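Local coordinates for protein GDP-L-fucose synthase (Campylobacter jejuni subsp. jejuni serotype O:2, PDB 7M13) that makes GDP-D-glycero-L-gluco-heptose for the capsular polysaccharide, using NADPH as the cofactor, and is a fucose-synthase-like member of the NAD(P)-dependent epimerase/dehydratase family, at residues Arg241-His246 with Asp316-Cys321; Leu165-Leu170 with Ile277-Gly282; Ser111-Pro116 with Tyr138-Ala143; Ala291-Asn296 with Glu334-Ile339. All blocks are in the same frame, centred on the assembly; numbering follows the deposited sequence.

Contact 1: residues Arg241-His246 with Asp316-Cys321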
# COMPACT_ATOMS: atom_id res chain seq x y z
N ARG B 241 28.34 -3.96 -0.18
CA ARG B 241 28.18 -4.23 -1.63
C ARG B 241 26.96 -3.48 -2.16
O ARG B 241 25.96 -3.36 -1.44
CB ARG B 241 28.07 -5.73 -1.91
CG ARG B 241 29.25 -6.52 -1.34
CD ARG B 241 29.25 -7.98 -1.74
NE ARG B 241 29.57 -8.14 -3.14
CZ ARG B 241 30.78 -8.07 -3.68
NH1 ARG B 241 31.85 -7.84 -2.92
NH2 ARG B 241 30.92 -8.23 -4.98
N ARG B 242 27.05 -3.03 -3.40
CA ARG B 242 25.92 -2.37 -4.11
C ARG B 242 25.95 -2.80 -5.56
O ARG B 242 27.05 -3.10 -6.08
CB ARG B 242 26.09 -0.85 -4.04
CG ARG B 242 25.60 -0.23 -2.74
CD ARG B 242 25.83 1.26 -2.82
NE ARG B 242 25.69 1.89 -1.52
CZ ARG B 242 26.68 2.11 -0.67
NH1 ARG B 242 26.42 2.71 0.48
NH2 ARG B 242 27.91 1.74 -0.97
N GLU B 243 24.75 -2.86 -6.17
CA GLU B 243 24.48 -3.13 -7.59
C GLU B 243 24.18 -1.76 -8.20
O GLU B 243 23.64 -0.90 -7.47
CB GLU B 243 23.22 -3.99 -7.70
CG GLU B 243 22.94 -4.46 -9.09
CD GLU B 243 21.61 -5.15 -9.23
OE1 GLU B 243 20.74 -5.14 -8.24
OE2 GLU B 243 21.43 -5.71 -10.32
N PHE B 244 24.53 -1.55 -9.46
CA PHE B 244 24.22 -0.28 -10.17
C PHE B 244 23.67 -0.62 -11.54
O PHE B 244 24.00 -1.67 -12.14
CB PHE B 244 25.45 0.62 -10.30
CG PHE B 244 26.08 0.99 -9.00
CD1 PHE B 244 25.66 2.12 -8.31
CD2 PHE B 244 27.10 0.21 -8.45
CE1 PHE B 244 26.22 2.46 -7.09
CE2 PHE B 244 27.65 0.57 -7.23
CZ PHE B 244 27.22 1.68 -6.55
N ILE B 245 22.81 0.26 -12.05
CA ILE B 245 22.35 0.17 -13.45
C ILE B 245 22.50 1.56 -14.04
O ILE B 245 22.08 2.54 -13.41
CB ILE B 245 20.93 -0.43 -13.59
CG1 ILE B 245 20.58 -0.66 -15.06
CG2 ILE B 245 19.88 0.42 -12.85
CD1 ILE B 245 19.24 -1.34 -15.32
N HIS B 246 23.10 1.61 -15.22
CA HIS B 246 23.26 2.86 -15.97
C HIS B 246 21.91 3.22 -16.58
O HIS B 246 21.25 2.32 -17.12
CB HIS B 246 24.36 2.68 -17.01
CG HIS B 246 24.77 3.94 -17.69
ND1 HIS B 246 24.04 4.47 -18.72
CD2 HIS B 246 25.82 4.77 -17.47
CE1 HIS B 246 24.64 5.59 -19.13
NE2 HIS B 246 25.75 5.79 -18.38
N ASP B 316 23.93 -5.50 1.99
CA ASP B 316 24.16 -5.87 0.58
C ASP B 316 22.78 -6.02 -0.07
O ASP B 316 21.87 -6.55 0.59
CB ASP B 316 24.99 -7.15 0.49
CG ASP B 316 26.42 -7.07 1.01
OD1 ASP B 316 26.85 -5.98 1.47
OD2 ASP B 316 27.11 -8.10 0.90
N ARG B 317 22.59 -5.52 -1.30
CA ARG B 317 21.35 -5.70 -2.08
C ARG B 317 21.75 -5.97 -3.51
O ARG B 317 22.46 -5.14 -4.09
CB ARG B 317 20.41 -4.48 -2.09
CG ARG B 317 20.03 -3.99 -0.70
CD ARG B 317 19.17 -5.06 -0.07
NE ARG B 317 17.78 -4.71 -0.17
CZ ARG B 317 16.80 -5.39 0.41
NH1 ARG B 317 15.57 -4.91 0.35
NH2 ARG B 317 17.06 -6.52 1.05
N LEU B 318 21.27 -7.07 -4.08
CA LEU B 318 21.56 -7.42 -5.48
C LEU B 318 20.32 -8.11 -6.02
O LEU B 318 19.90 -9.10 -5.39
CB LEU B 318 22.75 -8.40 -5.48
CG LEU B 318 23.05 -9.09 -6.81
CD1 LEU B 318 23.37 -8.08 -7.88
CD2 LEU B 318 24.17 -10.09 -6.64
N MET B 319 19.83 -7.65 -7.15
CA MET B 319 18.67 -8.30 -7.82
C MET B 319 19.08 -9.63 -8.46
O MET B 319 20.11 -9.69 -9.13
CB MET B 319 18.07 -7.43 -8.91
CG MET B 319 17.42 -6.14 -8.44
SD MET B 319 16.34 -6.38 -7.03
CE MET B 319 15.57 -4.76 -7.05
N ASP B 320 18.22 -10.62 -8.39
CA ASP B 320 18.23 -11.79 -9.30
C ASP B 320 17.53 -11.34 -10.58
O ASP B 320 16.34 -10.99 -10.48
CB ASP B 320 17.53 -12.97 -8.63
CG ASP B 320 17.68 -14.26 -9.41
OD1 ASP B 320 17.79 -14.19 -10.65
OD2 ASP B 320 17.73 -15.33 -8.79
N CYS B 321 18.26 -11.24 -11.68
CA CYS B 321 17.72 -10.79 -12.98
C CYS B 321 17.42 -11.98 -13.89
O CYS B 321 17.32 -11.79 -15.12
CB CYS B 321 18.67 -9.80 -13.62
SG CYS B 321 18.70 -8.22 -12.72
O HOH W 1 22.53 -2.58 -4.45
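Glu243 has CG anti to its backbone N (chi1 -173°) and stays extended beyond it, so its carboxylate reaches across to the backbone of Asp316-Cys321. Asp316 instead sets CG beside its own backbone N (chi1 -66°), which brings its carboxylate up to the start of the other segment. Glu243 OE1 accepts from Met319 N at 2.9 Å in a nearly straight bond (169°), with the donor above the carboxylate plane. Asn168 ND2 grips the same oxygen, so this buried acid is held by at least two N-H donors and may keep its negative charge. Leu318 crosses the Glu243 chain at about a right angle and lays CD1 3.7 Å from Glu243 CD. At the other end Arg241 N donates to Asp316 OD1 over 3.0 Å, again from above the carboxylate plane. Asp316 OD2 lies 3.4 Å from Arg241 CD, alongside the aliphatic part of the arginine. The Arg241 chain bends at chi3 and leads its guanidinium off to a salt bridge with Asp284; Arg241 NE remains 4.7 Å from Asp316 OD2. Between the two direct bonds the backbones stand farther apart, and a water bridges them, accepting from Glu243 N (2.8 Å) and donating to Arg317 O (2.6 Å). Arg242, predicted to bind substrate, turns its CB away from Asp316-Cys321. The loop ahead of helix 322-326 thus runs roughly alongside strand 241-246 of the Rossmann-type sheet, bordering the predicted sugar-nucleotide site of an extended short-chain dehydrogenase/reductase.

Contact 2: residues Leu165-Leu170 with Ile277-Gly282. With NAP (NADP nicotinamide-adenine-dinucleotide phosphate), chain E.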
# COMPACT_ATOMS: atom_id res chain seq x y z
N LEU B 165 9.07 -2.50 -13.29
CA LEU B 165 10.48 -2.87 -13.34
C LEU B 165 11.15 -2.35 -12.08
O LEU B 165 10.97 -1.18 -11.74
CB LEU B 165 11.14 -2.26 -14.57
CG LEU B 165 10.51 -2.58 -15.92
CD1 LEU B 165 11.28 -1.91 -17.06
CD2 LEU B 165 10.44 -4.09 -16.15
N VAL B 166 11.90 -3.19 -11.38
CA VAL B 166 12.43 -2.87 -10.04
C VAL B 166 13.95 -2.85 -10.07
O VAL B 166 14.53 -3.84 -10.52
CB VAL B 166 11.91 -3.88 -9.01
CG1 VAL B 166 12.28 -3.47 -7.60
CG2 VAL B 166 10.39 -4.07 -9.14
N LEU B 167 14.57 -1.79 -9.55
CA LEU B 167 16.04 -1.64 -9.53
C LEU B 167 16.50 -1.19 -8.15
O LEU B 167 15.68 -0.76 -7.31
CB LEU B 167 16.50 -0.65 -10.60
CG LEU B 167 15.96 0.77 -10.50
CD1 LEU B 167 17.02 1.76 -10.94
CD2 LEU B 167 14.72 0.95 -11.34
N ASN B 168 17.81 -1.25 -7.93
CA ASN B 168 18.44 -0.86 -6.65
C ASN B 168 19.13 0.50 -6.69
O ASN B 168 18.89 1.29 -5.79
CB ASN B 168 19.42 -1.95 -6.22
CG ASN B 168 18.68 -3.10 -5.59
OD1 ASN B 168 17.80 -2.89 -4.75
ND2 ASN B 168 19.09 -4.33 -5.91
N ASN B 169 20.02 0.76 -7.66
CA ASN B 169 20.80 2.03 -7.68
C ASN B 169 20.98 2.45 -9.12
O ASN B 169 21.55 1.69 -9.89
CB ASN B 169 22.19 1.95 -7.03
CG ASN B 169 22.14 1.64 -5.55
OD1 ASN B 169 21.82 2.51 -4.74
ND2 ASN B 169 22.41 0.38 -5.22
N LEU B 170 20.51 3.64 -9.46
CA LEU B 170 20.63 4.21 -10.80
C LEU B 170 21.83 5.15 -10.83
O LEU B 170 22.12 5.81 -9.82
CB LEU B 170 19.32 4.95 -11.11
CG LEU B 170 19.17 5.46 -12.53
CD1 LEU B 170 19.14 4.35 -13.55
CD2 LEU B 170 17.90 6.30 -12.60
N ILE B 277 9.12 -7.16 -12.38
CA ILE B 277 10.36 -7.74 -12.96
C ILE B 277 11.54 -6.97 -12.41
O ILE B 277 11.64 -5.76 -12.62
CB ILE B 277 10.36 -7.63 -14.49
CG1 ILE B 277 9.02 -7.99 -15.14
CG2 ILE B 277 11.51 -8.42 -15.06
CD1 ILE B 277 8.96 -7.62 -16.59
N ASN B 278 12.51 -7.68 -11.86
CA ASN B 278 13.76 -7.02 -11.44
C ASN B 278 14.60 -6.68 -12.68
O ASN B 278 14.65 -7.47 -13.62
CB ASN B 278 14.59 -7.93 -10.56
CG ASN B 278 13.94 -8.24 -9.24
OD1 ASN B 278 13.11 -7.47 -8.75
ND2 ASN B 278 14.36 -9.36 -8.66
N ILE B 279 15.25 -5.53 -12.65
CA ILE B 279 16.20 -5.15 -13.72
C ILE B 279 17.52 -4.80 -13.04
O ILE B 279 17.54 -4.49 -11.84
CB ILE B 279 15.65 -4.03 -14.62
CG1 ILE B 279 15.38 -2.72 -13.89
CG2 ILE B 279 14.41 -4.52 -15.36
CD1 ILE B 279 15.03 -1.56 -14.78
N GLY B 280 18.60 -4.90 -13.79
CA GLY B 280 19.93 -4.76 -13.19
C GLY B 280 20.95 -5.45 -14.06
O GLY B 280 20.62 -5.93 -15.13
N THR B 281 22.18 -5.50 -13.57
CA THR B 281 23.29 -6.13 -14.31
C THR B 281 23.60 -7.52 -13.73
O THR B 281 24.35 -8.23 -14.39
CB THR B 281 24.54 -5.24 -14.26
OG1 THR B 281 24.99 -5.19 -12.91
CG2 THR B 281 24.30 -3.85 -14.80
N GLY B 282 23.07 -7.85 -12.56
CA GLY B 282 23.20 -9.18 -11.95
C GLY B 282 24.48 -9.31 -11.16
O GLY B 282 24.74 -10.38 -10.60
PA NAP E . 14.68 11.56 -10.00
O1A NAP E . 14.64 11.73 -8.51
O2A NAP E . 15.99 11.85 -10.70
O5B NAP E . 13.60 12.44 -10.72
C5B NAP E . 12.25 12.45 -10.27
C4B NAP E . 11.52 13.45 -11.12
O4B NAP E . 10.12 13.39 -10.73
C3B NAP E . 11.98 14.91 -10.93
O3B NAP E . 12.30 15.47 -12.19
C2B NAP E . 10.79 15.57 -10.24
O2B NAP E . 10.56 16.92 -10.65
C1B NAP E . 9.62 14.72 -10.72
N9A NAP E . 8.49 14.80 -9.82
C8A NAP E . 8.44 14.45 -8.51
N7A NAP E . 7.30 14.75 -7.93
C5A NAP E . 6.56 15.35 -8.92
C6A NAP E . 5.27 15.91 -8.93
N6A NAP E . 4.49 15.99 -7.85
N1A NAP E . 4.84 16.44 -10.10
C2A NAP E . 5.64 16.38 -11.17
N3A NAP E . 6.88 15.89 -11.28
C4A NAP E . 7.28 15.39 -10.10
O3 NAP E . 14.22 10.07 -10.35
PN NAP E . 15.12 8.85 -10.81
O1N NAP E . 16.27 8.74 -9.89
O2N NAP E . 15.35 9.01 -12.26
O5D NAP E . 14.11 7.62 -10.54
C5D NAP E . 13.26 7.16 -11.56
C4D NAP E . 12.48 5.99 -11.01
O4D NAP E . 13.39 4.91 -10.68
C3D NAP E . 11.68 6.29 -9.74
O3D NAP E . 10.45 5.55 -9.72
C2D NAP E . 12.63 5.82 -8.67
O2D NAP E . 12.00 5.56 -7.42
C1D NAP E . 13.21 4.57 -9.30
N1N NAP E . 14.49 4.20 -8.66
C2N NAP E . 15.58 5.03 -8.70
C3N NAP E . 16.71 4.70 -8.03
C7N NAP E . 17.92 5.57 -8.02
O7N NAP E . 18.98 5.12 -7.53
N7N NAP E . 17.82 6.78 -8.55
C4N NAP E . 16.80 3.44 -7.33
C5N NAP E . 15.63 2.60 -7.37
C6N NAP E . 14.54 3.01 -7.94
P2B NAP E . 11.46 18.12 -10.04
O1X NAP E . 12.77 17.99 -10.77
O2X NAP E . 11.53 17.99 -8.58
O3X NAP E . 10.67 19.39 -10.42
O HOH W 2 19.06 -3.39 -9.83
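Leu165 and Ile277 stand side by side on one face of the sheet and point the same way, Leu165 CD2 touching Ile277 CD1 at 3.9 Å. Val166 and Asn278 occupy the other face, where Asn278 OD1 comes within 3.8 Å of Val166 CB while it accepts a hydrogen bond from the hydroxyl of Tyr115. Ile279 holds CG1 in the crowded position between N and carbonyl carbon (chi1 62°), and from there its CG1 meets Leu167 CB at 4.0 Å and its CD1 meets Leu165 CB. Strands 162-171 and 277-278 are parallel neighbours in the Rossmann-type sheet, and Val166 supplies both rungs: its N donates to Ile277 O (2.9 Å) and its O accepts from Ile279 N (2.8 Å, 171°). Just beyond, the chains part and a water fills in, accepting from Asn168 N and donating to Ile279 O. Leu167 also takes the crowded first torsion, directing CG onto the nicotinamide of NADP, 3.6 Å from NAP C5N. Farther along, Leu170 N donates almost straight (173°) to the carboxamide NAP O7N at 2.9 Å, and Leu170 CB packs against the carboxamide carbon NAP C7N at 3.4 Å.

Contact 3: residues Ser111-Pro116 with Tyr138-Ala143. With NAP (NADP nicotinamide-adenine-dinucleotide phosphate), chain E.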
# COMPACT_ATOMS: atom_id res chain seq x y z
N SER B 111 11.59 0.08 -6.50
CA SER B 111 12.87 0.15 -5.78
C SER B 111 13.06 -1.14 -5.01
O SER B 111 12.07 -1.68 -4.50
CB SER B 111 12.88 1.36 -4.84
OG SER B 111 13.88 1.23 -3.86
N GLY B 112 14.30 -1.56 -4.85
CA GLY B 112 14.65 -2.68 -3.97
C GLY B 112 14.19 -2.46 -2.54
O GLY B 112 14.15 -3.41 -1.78
N TYR B 113 13.88 -1.22 -2.14
CA TYR B 113 13.35 -0.98 -0.78
C TYR B 113 11.96 -1.62 -0.65
O TYR B 113 11.47 -1.69 0.50
CB TYR B 113 13.28 0.51 -0.45
CG TYR B 113 14.61 1.15 -0.15
CD1 TYR B 113 15.45 0.66 0.84
CD2 TYR B 113 15.00 2.29 -0.82
CE1 TYR B 113 16.65 1.28 1.14
CE2 TYR B 113 16.20 2.92 -0.54
CZ TYR B 113 17.03 2.40 0.44
OH TYR B 113 18.20 3.04 0.71
N MET B 114 11.44 -2.19 -1.74
CA MET B 114 10.12 -2.88 -1.71
C MET B 114 10.31 -4.33 -1.24
O MET B 114 9.30 -5.04 -1.10
CB MET B 114 9.47 -2.88 -3.10
CG MET B 114 9.75 -4.14 -3.89
SD MET B 114 9.07 -4.06 -5.57
CE MET B 114 9.18 -2.30 -5.89
N TYR B 115 11.56 -4.75 -1.01
CA TYR B 115 11.91 -6.10 -0.57
C TYR B 115 12.28 -6.11 0.91
O TYR B 115 12.84 -5.14 1.43
CB TYR B 115 13.02 -6.70 -1.43
CG TYR B 115 12.58 -7.06 -2.82
CD1 TYR B 115 11.60 -8.00 -3.09
CD2 TYR B 115 13.20 -6.45 -3.90
CE1 TYR B 115 11.25 -8.33 -4.39
CE2 TYR B 115 12.87 -6.78 -5.20
CZ TYR B 115 11.87 -7.71 -5.45
OH TYR B 115 11.53 -8.03 -6.72
N PRO B 116 12.06 -7.25 1.59
CA PRO B 116 12.41 -7.38 3.00
C PRO B 116 13.89 -7.06 3.24
O PRO B 116 14.72 -7.48 2.45
CB PRO B 116 12.12 -8.83 3.35
CG PRO B 116 11.06 -9.26 2.34
CD PRO B 116 11.44 -8.49 1.08
N TYR B 138 10.87 2.48 5.15
CA TYR B 138 9.66 1.65 5.38
C TYR B 138 8.47 2.21 4.61
O TYR B 138 7.71 1.48 3.93
CB TYR B 138 9.40 1.65 6.88
CG TYR B 138 8.19 0.91 7.39
CD1 TYR B 138 8.14 -0.48 7.48
CD2 TYR B 138 7.08 1.62 7.83
CE1 TYR B 138 7.03 -1.14 8.01
CE2 TYR B 138 5.98 0.97 8.39
CZ TYR B 138 5.95 -0.40 8.47
OH TYR B 138 4.86 -1.01 9.02
N SER B 139 8.21 3.50 4.76
CA SER B 139 7.03 4.13 4.14
C SER B 139 7.21 4.26 2.63
O SER B 139 6.24 4.06 1.87
CB SER B 139 6.68 5.39 4.82
OG SER B 139 7.63 6.40 4.58
N PHE B 140 8.42 4.54 2.17
CA PHE B 140 8.73 4.62 0.72
C PHE B 140 8.57 3.24 0.09
O PHE B 140 7.92 3.11 -0.96
CB PHE B 140 10.15 5.14 0.58
CG PHE B 140 10.63 5.20 -0.84
CD1 PHE B 140 10.38 6.29 -1.64
CD2 PHE B 140 11.36 4.16 -1.36
CE1 PHE B 140 10.84 6.32 -2.95
CE2 PHE B 140 11.83 4.21 -2.65
CZ PHE B 140 11.55 5.28 -3.44
N GLY B 141 9.13 2.21 0.73
CA GLY B 141 9.01 0.83 0.21
C GLY B 141 7.56 0.41 0.16
O GLY B 141 7.16 -0.25 -0.80
N ALA B 142 6.77 0.75 1.18
CA ALA B 142 5.32 0.41 1.18
C ALA B 142 4.66 1.10 -0.01
O ALA B 142 3.81 0.46 -0.67
CB ALA B 142 4.69 0.77 2.50
N ALA B 143 4.98 2.37 -0.29
CA ALA B 143 4.38 3.06 -1.46
C ALA B 143 4.78 2.32 -2.74
O ALA B 143 3.89 2.06 -3.60
CB ALA B 143 4.82 4.49 -1.47
PA NAP E . 14.68 11.56 -10.00
O1A NAP E . 14.64 11.73 -8.51
O2A NAP E . 15.99 11.85 -10.70
O5B NAP E . 13.60 12.44 -10.72
C5B NAP E . 12.25 12.45 -10.27
C4B NAP E . 11.52 13.45 -11.12
O4B NAP E . 10.12 13.39 -10.73
C3B NAP E . 11.98 14.91 -10.93
O3B NAP E . 12.30 15.47 -12.19
C2B NAP E . 10.79 15.57 -10.24
O2B NAP E . 10.56 16.92 -10.65
C1B NAP E . 9.62 14.72 -10.72
N9A NAP E . 8.49 14.80 -9.82
C8A NAP E . 8.44 14.45 -8.51
N7A NAP E . 7.30 14.75 -7.93
C5A NAP E . 6.56 15.35 -8.92
C6A NAP E . 5.27 15.91 -8.93
N6A NAP E . 4.49 15.99 -7.85
N1A NAP E . 4.84 16.44 -10.10
C2A NAP E . 5.64 16.38 -11.17
N3A NAP E . 6.88 15.89 -11.28
C4A NAP E . 7.28 15.39 -10.10
O3 NAP E . 14.22 10.07 -10.35
PN NAP E . 15.12 8.85 -10.81
O1N NAP E . 16.27 8.74 -9.89
O2N NAP E . 15.35 9.01 -12.26
O5D NAP E . 14.11 7.62 -10.54
C5D NAP E . 13.26 7.16 -11.56
C4D NAP E . 12.48 5.99 -11.01
O4D NAP E . 13.39 4.91 -10.68
C3D NAP E . 11.68 6.29 -9.74
O3D NAP E . 10.45 5.55 -9.72
C2D NAP E . 12.63 5.82 -8.67
O2D NAP E . 12.00 5.56 -7.42
C1D NAP E . 13.21 4.57 -9.30
N1N NAP E . 14.49 4.20 -8.66
C2N NAP E . 15.58 5.03 -8.70
C3N NAP E . 16.71 4.70 -8.03
C7N NAP E . 17.92 5.57 -8.02
O7N NAP E . 18.98 5.12 -7.53
N7N NAP E . 17.82 6.78 -8.55
C4N NAP E . 16.80 3.44 -7.33
C5N NAP E . 15.63 2.60 -7.37
C6N NAP E . 14.54 3.01 -7.94
P2B NAP E . 11.46 18.12 -10.04
O1X NAP E . 12.77 17.99 -10.77
O2X NAP E . 11.53 17.99 -8.58
O3X NAP E . 10.67 19.39 -10.42
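The tightest point lies where Gly141, on the first turns of helix 138-158, meets the backbone of the 3-10 turn 112-114: Gly141 CA approaches Tyr113 O at 3.5 Å in a CA-H...O contact. A beta carbon on Gly141 would come to 2.3 Å from that carbonyl oxygen, so the lack of a side chain is what lets helix and turn close up. Phe140, with CG anti to the backbone N (chi1 177°), extends its ring toward Ser111 and presents its edge there. Ser111 CB lies 3.7 Å from Phe140 CE2, and Ser111 OG sits in the plane of the ring at the same edge. That hydroxyl oxygen is fixed from its own segment, accepting from Tyr113 N at 3.0 Å (167°) in an ST turn. Phe140 CZ, at the tip of the ring, comes to 4.0 Å from the ribose hydroxyl oxygen NAP O2D, while Ser111 CB lies 3.9 Å from the nicotinamide atom NAP C6N. Packing loosens at Tyr113, whose exposed ring crosses Phe140 obliquely, Tyr113 CD2 coming no nearer than 4.1 Å to Phe140 CD2. Tyr138 and Ala142 point their beta carbons away from the turn, and both pack on Ile149 of the second subunit. Phe140 occupies the predicted proton donor/acceptor position four residues before Lys144, which bonds the cofactor; its phenyl ring carries no hydroxyl to relay a proton. Together with Ser111, predicted to matter for catalysis, the spacing is consistent with the Ser and YxxxK positions of the short-chain dehydrogenase/reductase active site, with Phe in place of Tyr.

Contact 4: residues Ala291-Asn296 with Glu334-Ile339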
# COMPACT_ATOMS: atom_id res chain seq x y z
N ALA B 291 35.04 2.45 -5.49
CA ALA B 291 35.89 3.63 -5.20
C ALA B 291 37.20 3.52 -5.98
O ALA B 291 37.58 4.53 -6.59
CB ALA B 291 36.10 3.79 -3.72
N LEU B 292 37.83 2.35 -6.05
CA LEU B 292 39.09 2.22 -6.83
C LEU B 292 38.79 2.46 -8.31
O LEU B 292 39.61 3.10 -8.98
CB LEU B 292 39.71 0.83 -6.62
CG LEU B 292 40.25 0.56 -5.22
CD1 LEU B 292 40.72 -0.88 -5.11
CD2 LEU B 292 41.36 1.54 -4.86
N MET B 293 37.67 1.95 -8.82
CA MET B 293 37.30 2.19 -10.23
C MET B 293 37.23 3.69 -10.43
O MET B 293 37.71 4.20 -11.45
CB MET B 293 35.92 1.63 -10.58
CG MET B 293 35.90 0.19 -10.93
SD MET B 293 34.18 -0.22 -11.40
CE MET B 293 34.33 -2.00 -11.39
N VAL B 294 36.54 4.37 -9.53
CA VAL B 294 36.29 5.83 -9.71
C VAL B 294 37.63 6.55 -9.65
O VAL B 294 37.87 7.39 -10.53
CB VAL B 294 35.30 6.37 -8.66
CG1 VAL B 294 35.27 7.89 -8.72
CG2 VAL B 294 33.92 5.78 -8.87
N LYS B 295 38.47 6.19 -8.68
CA LYS B 295 39.82 6.79 -8.46
C LYS B 295 40.63 6.71 -9.76
O LYS B 295 41.24 7.74 -10.17
CB LYS B 295 40.55 6.08 -7.32
CG LYS B 295 41.93 6.67 -7.02
CD LYS B 295 42.79 5.86 -6.06
CE LYS B 295 44.24 6.31 -6.10
NZ LYS B 295 45.06 5.61 -5.08
N ASN B 296 40.63 5.54 -10.40
CA ASN B 296 41.45 5.26 -11.60
C ASN B 296 40.90 6.04 -12.80
O ASN B 296 41.71 6.54 -13.61
CB ASN B 296 41.59 3.75 -11.81
CG ASN B 296 42.37 3.12 -10.66
OD1 ASN B 296 42.20 1.93 -10.37
ND2 ASN B 296 43.20 3.90 -9.99
N GLU B 334 28.89 -2.34 -18.73
CA GLU B 334 29.66 -2.75 -17.53
C GLU B 334 30.02 -1.49 -16.74
O GLU B 334 30.11 -0.41 -17.32
CB GLU B 334 30.90 -3.55 -17.93
CG GLU B 334 30.60 -4.85 -18.66
CD GLU B 334 29.52 -5.76 -18.07
OE1 GLU B 334 29.42 -5.89 -16.83
OE2 GLU B 334 28.80 -6.38 -18.88
N LEU B 335 30.14 -1.63 -15.44
CA LEU B 335 30.24 -0.51 -14.49
C LEU B 335 31.40 0.44 -14.87
O LEU B 335 31.17 1.66 -14.92
CB LEU B 335 30.34 -1.05 -13.08
CG LEU B 335 30.31 0.02 -11.98
CD1 LEU B 335 29.05 0.87 -12.06
CD2 LEU B 335 30.41 -0.63 -10.62
N LYS B 336 32.60 -0.08 -15.12
CA LYS B 336 33.77 0.79 -15.44
C LYS B 336 33.45 1.67 -16.66
O LYS B 336 33.72 2.89 -16.61
CB LYS B 336 35.02 -0.06 -15.67
CG LYS B 336 35.67 -0.58 -14.40
CD LYS B 336 36.88 -1.49 -14.62
CE LYS B 336 36.60 -2.95 -14.28
NZ LYS B 336 35.79 -3.61 -15.32
N ASP B 337 32.89 1.06 -17.72
CA ASP B 337 32.55 1.77 -18.97
C ASP B 337 31.50 2.83 -18.64
O ASP B 337 31.64 3.95 -19.11
CB ASP B 337 32.08 0.80 -20.05
CG ASP B 337 33.19 -0.09 -20.58
OD1 ASP B 337 34.35 0.39 -20.64
OD2 ASP B 337 32.90 -1.25 -20.93
N GLY B 338 30.51 2.51 -17.81
CA GLY B 338 29.41 3.45 -17.51
C GLY B 338 29.93 4.64 -16.72
O GLY B 338 29.48 5.76 -16.97
N ILE B 339 30.83 4.41 -15.78
CA ILE B 339 31.40 5.48 -14.92
C ILE B 339 32.23 6.42 -15.82
O ILE B 339 32.16 7.65 -15.61
CB ILE B 339 32.23 4.92 -13.76
CG1 ILE B 339 31.39 4.12 -12.78
CG2 ILE B 339 32.95 6.04 -13.03
CD1 ILE B 339 32.19 3.31 -11.78
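Apolar contacts on the inner side centre on Met293, whose chain is extended beyond CG and carries SD into the angle between Leu335 and Ile339. SD lies 3.9 Å from Leu335 CD2, the two side chains crossing at about a right angle, and 4.1 Å from Ile339 CD1. That same methyl reaches Val294 CG2 at 4.2 Å, so Ile339 rests with one tip against two successive residues of helix 287-298. Contacts with the aliphatic part of a charged residue make up the outer side. Lys336 CG is the closest neighbour of Met293 SD at 3.4 Å, and Lys336 CE passes 3.8 Å from Met293 CE, the lysine running across the thioether. The lysine chain is bent at chi3 and chi4, and the residue is exposed to solvent. Among polar groups, Lys295 on another side of its helix bonds Gly302 O. The axes of 291-296 and 335-339 come within 10.2 Å and cross at -44°, wide enough for side chains to fill the gap. Leu185 of helix 184-199 touches both Leu335 and Ile339, and Phe192 of that helix touches Val294, completing a three-helix hydrophobic cluster in the smaller, C-terminal domain of the extended short-chain dehydrogenase/reductase fold.

Contacts 1, 2 and 3 cluster round the nicotinamide end of NADP, while contact 4 lies to one side. Contacts 1 and 2 have centres about 7 Å apart and share neighbouring strands: Ile245 N meets Asn169 O at 2.9 Å, a probable hydrogen bond. Contact 3 joins contact 2 through Leu167 O and Gly112 N, also 2.9 Å apart; both touch the cofactor. Arg317 of contact 1 ties to contact 3 at Tyr115 O and Pro116 O, and the side chain of Met319 stays about 7 Å from the cofactor. Contact 4 reaches contact 1 through Leu335 CD1 on Phe244 CB (4.0 Å); its nearest atoms to contact 3 are about 17 Å away.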